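Local coordinates for kelch domain-containing protein (Colletotrichum graminicola M1.001, PDB 5C86), which probably oxidises alcohols as a copper-dependent member of the AA5 family, which includes galactose oxidase and glyoxal oxidase, at residues A338-D343 and Y460-A465. Residues are numbered along the deposited sequence; the frame is centred on the assembly and turned at random. Where two conformers were deposited one is given.
Sequences ALLMAD and YYMLFA
Leu340 carries its CG anti to the backbone N (chi1 -176°), whereas Met462 and Phe464 both set CG anti to their own carbonyl carbon, and from these settings the three side chains converge. The case illustrates how a strand of one domain can be packed against the end of a strand from another and the turn that follows it, by apolar side chains and backbone atoms of the turn. Met462 runs out extended and then bends at chi3 (-76°), which turns its methyl toward Leu340: CE of Met462 lies 4.0 Å from CD2 of Leu340, the two side chains passing alongside each other, pointing opposite ways. The same CD2 meets Phe464 tip to tip, 4.2 Å from its CE2, so one leucine branch serves both partners. The sulphur lies closest to the backbone of Ala342, SD of Met462 3.6 Å from its CA, with the methyl CB also in contact at 4.0 Å. Two carbonyls meet the far end of the Phe464 ring. Met341 O sits in the ring plane at its edge, 4.0 Å from CZ, a long and probably weakly favourable approach to ring hydrogens; Ala342 O makes a close but oblique contact, 3.4 Å from CE1. Leu21 from strand 18-21 and Phe477 from strand 476-481 also touch Met462, and Pro287 touches Phe464. Strand 336-340 is one of the two outer strands of a four-stranded antiparallel sheet, consistent with a blade of the Kelch propeller, and strand 459-466 of the Early set domain runs between its antiparallel neighbours 412-422 and 476-481.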
loop_
_atom_site.group_PDB
_atom_site.type_symbol
_atom_site.label_atom_id
_atom_site.label_comp_id
_atom_site.label_asym_id
_atom_site.label_seq_id
_atom_site.Cartn_x
_atom_site.Cartn_y
_atom_site.Cartn_z
ATOM N N ALA A 338 -3.159 -6.467 4.031
ATOM C CA ALA A 338 -4.315 -5.682 4.430
ATOM C C ALA A 338 -4.459 -4.540 3.417
ATOM O O ALA A 338 -3.471 -4.109 2.843
ATOM C CB ALA A 338 -4.204 -5.106 5.814
ATOM N N LEU A 339 -5.697 -4.131 3.174
ATOM C CA LEU A 339 -5.941 -3.206 2.117
ATOM C C LEU A 339 -7.267 -2.474 2.341
ATOM O O LEU A 339 -8.291 -3.074 2.677
ATOM C CB LEU A 339 -5.956 -3.917 0.771
ATOM C CG LEU A 339 -5.637 -3.014 -0.412
ATOM C CD1 LEU A 339 -4.180 -2.696 -0.480
ATOM C CD2 LEU A 339 -6.129 -3.638 -1.677
ATOM N N LEU A 340 -7.262 -1.151 2.117
ATOM C CA LEU A 340 -8.520 -0.380 2.163
ATOM C C LEU A 340 -9.385 -0.689 0.967
ATOM O O LEU A 340 -8.921 -0.664 -0.152
ATOM C CB LEU A 340 -8.242 1.123 2.123
ATOM C CG LEU A 340 -9.437 2.032 2.258
ATOM C CD1 LEU A 340 -10.051 1.842 3.592
ATOM C CD2 LEU A 340 -9.016 3.484 2.053
ATOM N N MET A 341 -10.684 -0.887 1.222
ATOM C CA MET A 341 -11.712 -1.101 0.191
ATOM C C MET A 341 -12.504 0.212 -0.099
ATOM O O MET A 341 -12.603 1.063 0.776
ATOM C CB MET A 341 -12.645 -2.193 0.706
ATOM C CG MET A 341 -11.949 -3.510 1.086
ATOM S SD MET A 341 -10.938 -4.217 -0.227
ATOM C CE MET A 341 -12.125 -4.756 -1.390
ATOM N N ALA A 342 -13.210 0.240 -1.212
ATOM C CA ALA A 342 -13.988 1.449 -1.557
ATOM C C ALA A 342 -15.158 1.633 -0.603
ATOM O O ALA A 342 -15.646 2.733 -0.400
ATOM C CB ALA A 342 -14.443 1.334 -3.005
ATOM N N ASP A 343 -15.594 0.573 0.086
ATOM C CA ASP A 343 -16.669 0.715 1.085
ATOM C C ASP A 343 -16.145 1.173 2.419
ATOM O O ASP A 343 -16.870 1.210 3.410
ATOM C CB ASP A 343 -17.584 -0.500 1.199
ATOM C CG ASP A 343 -16.916 -1.678 1.818
ATOM O OD1 ASP A 343 -15.724 -1.622 2.056
ATOM O OD2 ASP A 343 -17.578 -2.713 2.067
ATOM N N TYR A 460 -5.381 6.350 -10.164
ATOM C CA TYR A 460 -6.686 6.229 -9.599
ATOM C C TYR A 460 -6.716 6.479 -8.097
ATOM O O TYR A 460 -5.818 6.063 -7.341
ATOM C CB TYR A 460 -7.350 4.895 -9.863
ATOM C CG TYR A 460 -8.106 4.792 -11.177
ATOM C CD1 TYR A 460 -7.444 4.511 -12.354
ATOM C CD2 TYR A 460 -9.390 5.184 -11.237
ATOM C CE1 TYR A 460 -8.117 4.451 -13.550
ATOM C CE2 TYR A 460 -10.080 5.150 -12.409
ATOM C CZ TYR A 460 -9.434 4.783 -13.547
ATOM O OH TYR A 460 -10.202 4.725 -14.723
ATOM N N TYR A 461 -7.803 7.166 -7.675
ATOM C CA TYR A 461 -8.094 7.485 -6.303
ATOM C C TYR A 461 -9.531 7.160 -6.022
ATOM O O TYR A 461 -10.386 7.117 -6.909
ATOM C CB TYR A 461 -7.965 8.990 -6.056
ATOM C CG TYR A 461 -6.491 9.449 -6.041
ATOM C CD1 TYR A 461 -5.826 9.620 -7.203
ATOM C CD2 TYR A 461 -5.868 9.740 -4.883
ATOM C CE1 TYR A 461 -4.475 10.011 -7.168
ATOM C CE2 TYR A 461 -4.537 10.133 -4.811
ATOM C CZ TYR A 461 -3.830 10.314 -5.995
ATOM O OH TYR A 461 -2.497 10.714 -5.941
ATOM N N MET A 462 -9.781 6.882 -4.747
ATOM C CA MET A 462 -11.116 6.805 -4.168
ATOM C C MET A 462 -11.463 8.160 -3.552
ATOM O O MET A 462 -10.726 8.624 -2.687
ATOM C CB MET A 462 -11.135 5.775 -3.121
ATOM C CG MET A 462 -11.042 4.365 -3.696
ATOM S SD MET A 462 -10.901 3.072 -2.411
ATOM C CE MET A 462 -9.195 3.236 -1.915
ATOM N N LEU A 463 -12.585 8.767 -3.964
ATOM C CA LEU A 463 -13.073 10.004 -3.358
ATOM C C LEU A 463 -14.068 9.579 -2.295
ATOM O O LEU A 463 -14.999 8.839 -2.572
ATOM C CB LEU A 463 -13.711 10.928 -4.408
ATOM C CG LEU A 463 -13.557 12.414 -4.184
ATOM C CD1 LEU A 463 -13.688 13.262 -5.471
ATOM C CD2 LEU A 463 -14.598 12.777 -3.091
ATOM N N PHE A 464 -13.787 9.957 -1.060
ATOM C CA PHE A 464 -14.679 9.835 0.086
ATOM C C PHE A 464 -15.220 11.149 0.569
ATOM O O PHE A 464 -14.496 12.153 0.627
ATOM C CB PHE A 464 -13.932 9.176 1.222
ATOM C CG PHE A 464 -13.541 7.715 0.998
ATOM C CD1 PHE A 464 -14.477 6.721 1.290
ATOM C CD2 PHE A 464 -12.289 7.306 0.546
ATOM C CE1 PHE A 464 -14.192 5.380 1.126
ATOM C CE2 PHE A 464 -11.956 5.967 0.419
ATOM C CZ PHE A 464 -12.930 5.011 0.752
ATOM N N ALA A 465 -16.497 11.103 0.974
ATOM C CA ALA A 465 -17.145 12.225 1.593
ATOM C C ALA A 465 -17.590 11.723 2.960
ATOM O O ALA A 465 -18.164 10.613 3.056
ATOM C CB ALA A 465 -18.324 12.670 0.806
#